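PDB 4K2P: T-lymphoma invasion and metastasis-inducing protein 1 from Homo sapiens, which probably acts in cell signalling at tight junctions, its PH and coiled-coil module binding phosphoinositides and protein partners such as Par-3. Local coordinates for residues E182-R196 and P208-T221. The protein carries 5 engineered substitutions. Numbering follows the deposited sequence.
Sequences EQNLEQFQMDLFRFR and PNPKRLLAFASRPT. With CA (calcium ion), chain E.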
loop_
_atom_site.group_PDB
_atom_site.type_symbol
_atom_site.label_atom_id
_atom_site.label_comp_id
_atom_site.label_asym_id
_atom_site.label_seq_id
_atom_site.Cartn_x
_atom_site.Cartn_y
_atom_site.Cartn_z
ATOM N N GLU A 182 7.756 10.026 -15.207
ATOM C CA GLU A 182 7.535 10.506 -13.858
ATOM C C GLU A 182 6.530 9.596 -13.145
ATOM O O GLU A 182 6.729 9.189 -12.000
ATOM C CB GLU A 182 7.030 11.939 -13.906
ATOM C CG GLU A 182 6.807 12.574 -12.566
ATOM C CD GLU A 182 6.460 14.035 -12.696
ATOM O OE1 GLU A 182 5.412 14.352 -13.295
ATOM O OE2 GLU A 182 7.256 14.864 -12.220
ATOM N N GLN A 183 5.458 9.275 -13.852
ATOM C CA GLN A 183 4.414 8.414 -13.336
ATOM C C GLN A 183 4.899 6.970 -13.152
ATOM O O GLN A 183 4.545 6.309 -12.170
ATOM C CB GLN A 183 3.214 8.480 -14.276
ATOM C CG GLN A 183 1.917 8.027 -13.665
ATOM C CD GLN A 183 0.741 8.864 -14.121
ATOM O OE1 GLN A 183 -0.196 8.355 -14.734
ATOM N NE2 GLN A 183 0.780 10.156 -13.816
ATOM N N ASN A 184 5.713 6.494 -14.093
ATOM C CA ASN A 184 6.289 5.154 -14.017
ATOM C C ASN A 184 7.140 5.026 -12.777
ATOM O O ASN A 184 7.137 3.997 -12.113
ATOM C CB ASN A 184 7.149 4.829 -15.239
ATOM C CG ASN A 184 6.339 4.620 -16.494
ATOM O OD1 ASN A 184 5.119 4.529 -16.456
ATOM N ND2 ASN A 184 7.025 4.524 -17.623
ATOM N N LEU A 185 7.886 6.087 -12.488
ATOM C CA LEU A 185 8.824 6.091 -11.381
ATOM C C LEU A 185 8.077 6.117 -10.044
ATOM O O LEU A 185 8.525 5.506 -9.082
ATOM C CB LEU A 185 9.788 7.276 -11.515
ATOM C CG LEU A 185 10.840 7.072 -12.605
ATOM C CD1 LEU A 185 11.553 8.371 -12.956
ATOM C CD2 LEU A 185 11.853 6.028 -12.178
ATOM N N GLU A 186 6.933 6.788 -9.995
ATOM C CA GLU A 186 6.081 6.746 -8.812
ATOM C C GLU A 186 5.622 5.330 -8.524
ATOM O O GLU A 186 5.630 4.886 -7.378
ATOM C CB GLU A 186 4.848 7.620 -8.976
ATOM C CG GLU A 186 5.070 9.091 -8.774
ATOM C CD GLU A 186 3.761 9.852 -8.850
ATOM O OE1 GLU A 186 3.004 9.626 -9.817
ATOM O OE2 GLU A 186 3.466 10.640 -7.932
ATOM N N GLN A 187 5.210 4.640 -9.582
ATOM C CA GLN A 187 4.714 3.274 -9.493
ATOM C C GLN A 187 5.830 2.336 -9.051
ATOM O O GLN A 187 5.622 1.479 -8.196
ATOM C CB GLN A 187 4.142 2.842 -10.844
ATOM C CG GLN A 187 3.709 1.379 -10.963
ATOM C CD GLN A 187 2.449 1.067 -10.182
ATOM O OE1 GLN A 187 1.347 1.443 -10.589
ATOM N NE2 GLN A 187 2.599 0.359 -9.065
ATOM N N PHE A 188 7.017 2.518 -9.621
ATOM C CA PHE A 188 8.150 1.650 -9.344
ATOM C C PHE A 188 8.623 1.820 -7.903
ATOM O O PHE A 188 8.974 0.839 -7.247
ATOM C CB PHE A 188 9.324 1.933 -10.289
ATOM C CG PHE A 188 9.105 1.497 -11.717
ATOM C CD1 PHE A 188 8.241 0.462 -12.037
ATOM C CD2 PHE A 188 9.796 2.115 -12.745
ATOM C CE1 PHE A 188 8.061 0.068 -13.356
ATOM C CE2 PHE A 188 9.613 1.725 -14.061
ATOM C CZ PHE A 188 8.747 0.696 -14.361
ATOM N N GLN A 189 8.646 3.061 -7.422
ATOM C CA GLN A 189 9.138 3.361 -6.083
ATOM C C GLN A 189 8.168 2.854 -5.033
ATOM O O GLN A 189 8.569 2.467 -3.941
ATOM C CB GLN A 189 9.357 4.859 -5.895
ATOM C CG GLN A 189 10.501 5.431 -6.709
ATOM C CD GLN A 189 11.856 5.035 -6.174
ATOM O OE1 GLN A 189 11.965 4.309 -5.190
ATOM N NE2 GLN A 189 12.898 5.508 -6.825
ATOM N N MET A 190 6.888 2.911 -5.366
ATOM C CA MET A 190 5.846 2.389 -4.513
ATOM C C MET A 190 5.979 0.859 -4.426
ATOM O O MET A 190 5.880 0.286 -3.344
ATOM C CB MET A 190 4.472 2.793 -5.050
ATOM C CG MET A 190 3.310 2.406 -4.172
ATOM S SD MET A 190 3.363 3.164 -2.537
ATOM C CE MET A 190 3.267 4.910 -2.963
ATOM N N ASP A 191 6.220 0.205 -5.559
ATOM C CA ASP A 191 6.352 -1.253 -5.585
ATOM C C ASP A 191 7.595 -1.698 -4.824
ATOM O O ASP A 191 7.575 -2.686 -4.098
ATOM C CB ASP A 191 6.397 -1.770 -7.023
ATOM C CG ASP A 191 5.031 -1.767 -7.692
ATOM O OD1 ASP A 191 4.007 -1.868 -6.990
ATOM O OD2 ASP A 191 4.977 -1.659 -8.929
ATOM N N LEU A 192 8.668 -0.935 -4.975
ATOM C CA LEU A 192 9.933 -1.217 -4.310
ATOM C C LEU A 192 9.799 -1.097 -2.792
ATOM O O LEU A 192 10.331 -1.914 -2.045
ATOM C CB LEU A 192 11.007 -0.261 -4.825
ATOM C CG LEU A 192 12.403 -0.374 -4.215
ATOM C CD1 LEU A 192 12.939 -1.778 -4.339
ATOM C CD2 LEU A 192 13.335 0.619 -4.880
ATOM N N PHE A 193 9.101 -0.062 -2.348
ATOM C CA PHE A 193 8.853 0.168 -0.926
ATOM C C PHE A 193 8.033 -0.992 -0.375
ATOM O O PHE A 193 8.299 -1.503 0.712
ATOM C CB PHE A 193 8.133 1.510 -0.735
ATOM C CG PHE A 193 7.765 1.830 0.690
ATOM C CD1 PHE A 193 6.539 1.450 1.206
ATOM C CD2 PHE A 193 8.622 2.558 1.490
ATOM C CE1 PHE A 193 6.192 1.757 2.504
ATOM C CE2 PHE A 193 8.282 2.875 2.788
ATOM C CZ PHE A 193 7.063 2.476 3.298
ATOM N N ARG A 194 7.052 -1.418 -1.160
ATOM C CA ARG A 194 6.151 -2.486 -0.771
ATOM C C ARG A 194 6.899 -3.809 -0.617
ATOM O O ARG A 194 6.714 -4.519 0.372
ATOM C CB ARG A 194 5.026 -2.617 -1.794
ATOM C CG ARG A 194 4.001 -3.675 -1.444
ATOM C CD ARG A 194 2.686 -3.445 -2.163
ATOM N NE ARG A 194 2.826 -3.477 -3.619
ATOM C CZ ARG A 194 2.910 -4.586 -4.346
ATOM N NH1 ARG A 194 2.907 -5.772 -3.760
ATOM N NH2 ARG A 194 3.025 -4.511 -5.666
ATOM N N PHE A 195 7.749 -4.140 -1.582
ATOM C CA PHE A 195 8.500 -5.384 -1.510
ATOM C C PHE A 195 9.490 -5.320 -0.364
ATOM O O PHE A 195 9.764 -6.330 0.272
ATOM C CB PHE A 195 9.210 -5.691 -2.830
ATOM C CG PHE A 195 8.297 -6.241 -3.887
ATOM C CD1 PHE A 195 7.740 -7.496 -3.743
ATOM C CD2 PHE A 195 7.993 -5.512 -5.019
ATOM C CE1 PHE A 195 6.895 -8.015 -4.708
ATOM C CE2 PHE A 195 7.144 -6.030 -5.989
ATOM C CZ PHE A 195 6.597 -7.280 -5.828
ATOM N N ARG A 196 10.011 -4.132 -0.083
ATOM C CA ARG A 196 10.924 -3.970 1.040
ATOM C C ARG A 196 10.191 -4.126 2.369
ATOM O O ARG A 196 10.779 -4.534 3.369
ATOM C CB ARG A 196 11.624 -2.619 0.971
ATOM C CG ARG A 196 12.788 -2.606 0.009
ATOM C CD ARG A 196 13.423 -1.238 -0.096
ATOM N NE ARG A 196 14.590 -1.278 -0.971
ATOM C CZ ARG A 196 15.072 -0.240 -1.645
ATOM N NH1 ARG A 196 14.477 0.944 -1.573
ATOM N NH2 ARG A 196 16.149 -0.394 -2.402
ATOM N N PRO A 208 11.094 0.028 5.561
ATOM C CA PRO A 208 11.727 1.121 4.812
ATOM C C PRO A 208 11.191 2.480 5.239
ATOM O O PRO A 208 10.056 2.560 5.694
ATOM C CB PRO A 208 11.355 0.819 3.357
ATOM C CG PRO A 208 10.154 -0.049 3.440
ATOM C CD PRO A 208 10.334 -0.868 4.676
ATOM N N ASN A 209 11.997 3.525 5.074
ATOM C CA ASN A 209 11.666 4.862 5.562
ATOM C C ASN A 209 10.490 5.499 4.805
ATOM O O ASN A 209 10.564 5.675 3.595
ATOM C CB ASN A 209 12.903 5.758 5.463
ATOM C CG ASN A 209 12.702 7.115 6.114
ATOM O OD1 ASN A 209 11.872 7.906 5.682
ATOM N ND2 ASN A 209 13.464 7.383 7.168
ATOM N N PRO A 210 9.405 5.867 5.518
ATOM C CA PRO A 210 8.248 6.447 4.817
ATOM C C PRO A 210 8.527 7.822 4.199
ATOM O O PRO A 210 8.006 8.123 3.126
ATOM C CB PRO A 210 7.183 6.575 5.921
ATOM C CG PRO A 210 7.703 5.828 7.096
ATOM C CD PRO A 210 9.186 5.805 6.975
ATOM N N LYS A 211 9.302 8.656 4.886
ATOM C CA LYS A 211 9.612 9.994 4.383
ATOM C C LYS A 211 10.358 9.949 3.050
ATOM O O LYS A 211 10.133 10.793 2.184
ATOM C CB LYS A 211 10.422 10.786 5.410
ATOM C CG LYS A 211 9.597 11.322 6.572
ATOM C CD LYS A 211 8.580 12.336 6.066
ATOM C CE LYS A 211 8.344 13.474 7.040
ATOM N NZ LYS A 211 7.767 13.053 8.346
ATOM N N ARG A 212 11.235 8.967 2.882
ATOM C CA ARG A 212 11.944 8.812 1.619
ATOM C C ARG A 212 10.994 8.513 0.474
ATOM O O ARG A 212 11.199 8.985 -0.638
ATOM C CB ARG A 212 12.982 7.698 1.702
ATOM C CG ARG A 212 14.300 8.101 2.313
ATOM C CD ARG A 212 15.325 7.007 2.089
ATOM N NE ARG A 212 16.584 7.275 2.779
ATOM C CZ ARG A 212 17.570 8.005 2.266
ATOM N NH1 ARG A 212 17.446 8.552 1.063
ATOM N NH2 ARG A 212 18.685 8.195 2.958
ATOM N N LEU A 213 9.955 7.725 0.734
ATOM C CA LEU A 213 9.012 7.384 -0.322
ATOM C C LEU A 213 8.211 8.605 -0.733
ATOM O O LEU A 213 8.007 8.843 -1.925
ATOM C CB LEU A 213 8.059 6.269 0.108
ATOM C CG LEU A 213 6.969 5.903 -0.906
ATOM C CD1 LEU A 213 7.574 5.345 -2.194
ATOM C CD2 LEU A 213 5.985 4.912 -0.313
ATOM N N LEU A 214 7.737 9.364 0.247
ATOM C CA LEU A 214 6.871 10.501 -0.051
ATOM C C LEU A 214 7.551 11.544 -0.925
ATOM O O LEU A 214 6.888 12.249 -1.682
ATOM C CB LEU A 214 6.380 11.156 1.235
ATOM C CG LEU A 214 5.156 10.467 1.827
ATOM C CD1 LEU A 214 4.920 10.943 3.239
ATOM C CD2 LEU A 214 3.927 10.722 0.953
ATOM N N ALA A 215 8.869 11.647 -0.817
ATOM C CA ALA A 215 9.618 12.605 -1.620
ATOM C C ALA A 215 9.509 12.300 -3.120
ATOM O O ALA A 215 9.772 13.158 -3.945
ATOM C CB ALA A 215 11.078 12.622 -1.188
ATOM N N PHE A 216 9.114 11.080 -3.471
ATOM C CA PHE A 216 8.958 10.688 -4.872
ATOM C C PHE A 216 7.589 11.033 -5.441
ATOM O O PHE A 216 7.358 10.873 -6.634
ATOM C CB PHE A 216 9.201 9.182 -5.041
ATOM C CG PHE A 216 10.637 8.791 -4.904
ATOM C CD1 PHE A 216 11.557 9.178 -5.860
ATOM C CD2 PHE A 216 11.071 8.052 -3.819
ATOM C CE1 PHE A 216 12.882 8.837 -5.738
ATOM C CE2 PHE A 216 12.395 7.706 -3.685
ATOM C CZ PHE A 216 13.306 8.098 -4.652
ATOM N N ALA A 217 6.676 11.503 -4.600
ATOM C CA ALA A 217 5.366 11.918 -5.088
ATOM C C ALA A 217 5.510 13.125 -6.011
ATOM O O ALA A 217 6.115 14.129 -5.652
ATOM C CB ALA A 217 4.429 12.244 -3.922
ATOM N N SER A 218 4.931 13.012 -7.197
ATOM C CA SER A 218 4.939 14.081 -8.191
ATOM C C SER A 218 4.015 15.215 -7.775
ATOM O O SER A 218 3.272 15.085 -6.806
ATOM C CB SER A 218 4.512 13.526 -9.544
ATOM O OG SER A 218 3.112 13.324 -9.570
ATOM N N ARG A 219 4.070 16.339 -8.488
ATOM C CA ARG A 219 3.211 17.466 -8.160
ATOM C C ARG A 219 1.731 17.108 -8.273
ATOM O O ARG A 219 0.973 17.402 -7.355
ATOM C CB ARG A 219 3.541 18.686 -9.027
ATOM C CG ARG A 219 2.719 19.913 -8.665
ATOM C CD ARG A 219 3.057 21.103 -9.532
ATOM N NE ARG A 219 2.079 22.180 -9.367
ATOM C CZ ARG A 219 2.316 23.356 -8.800
ATOM N NH1 ARG A 219 3.498 23.631 -8.286
ATOM N NH2 ARG A 219 1.351 24.260 -8.721
ATOM N N PRO A 220 1.314 16.445 -9.368
ATOM C CA PRO A 220 -0.112 16.097 -9.440
ATOM C C PRO A 220 -0.565 15.186 -8.303
ATOM O O PRO A 220 -1.692 15.316 -7.819
ATOM C CB PRO A 220 -0.236 15.365 -10.780
ATOM C CG PRO A 220 0.939 15.783 -11.579
ATOM C CD PRO A 220 2.025 16.168 -10.630
ATOM N N THR A 221 0.309 14.289 -7.864
ATOM C CA THR A 221 -0.037 13.375 -6.789
ATOM C C THR A 221 -0.122 14.129 -5.454
ATOM O O THR A 221 -0.974 13.829 -4.616
ATOM C CB THR A 221 0.981 12.222 -6.700
ATOM O OG1 THR A 221 0.968 11.483 -7.929
ATOM C CG2 THR A 221 0.633 11.275 -5.566
HETATM CA CA CA E . 2.894 4.022 -16.833
HETATM O O HOH W 1 6.227 16.606 -10.559
HETATM O O HOH W 2 2.543 11.741 -11.714
HETATM O O HOH W 3 1.440 2.070 -17.001
HETATM O O HOH W 4 2.966 6.407 -16.868
HETATM O O HOH W 5 1.507 4.698 -18.709
HETATM O O HOH W 6 3.172 3.342 -14.510
HETATM O O HOH W 7 4.271 2.563 -18.241
#
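Glu186 leaves helix 182-196 with CG beside its own backbone N (chi1 -79°) and then runs extended, which carries its carboxylate to Ser218, the N-cap of the helix that begins at Arg219, while Phe193, with CG anti to the backbone N (chi1 177°), points its ring at the segment 208-221. The contact belongs to the CC-Ex part of the PH-CC-Ex module: the chain turns back after the long coiled-coil helix, and the short helix 210-214 runs nearly antiparallel to the segment 182-196 of that helix. Glu186 OE2 takes two bonds, one from Thr221 OG1 at 2.6 Å on its syn lone pair, the other from Ser218 N at 2.9 Å, nearly straight but meeting OE2 from above the carboxylate plane. Its mate OE1 forms a salt bridge with Arg243 and accepts from a water that also bonds Ser218 OG and Gln183 NE2. Replacing Glu186 by an alanine removes the carboxylate, and the buried Ser218 N and Thr221 OG1 would probably lose the acceptor they share, Arg243 this salt-bridge partner. Farther along, the Phe193 ring is sandwiched by two CH-pi contacts, Pro208 CG lying over one face, 3.8 Å from the centroid, and Leu213 CD2 over the opposite face at 3.9 Å. That same Leu213 methyl also meets Met190 CE, whereas CD1 rests against the Gln189 carbonyl oxygen. Phe193 and Met190 reach beyond this layer to Val233 and Phe236 of helix 233-241 and to strand 75-78 of the PH domain, so the coiled-coil helix packs at once against the C-terminal extension and the PH sheet. Between these two sites Gln189 lays its amide flat on Phe216, the two planes 11° apart; CD sits over the ring centre, and NE2 comes within 3.4 Å of Phe216 CZ.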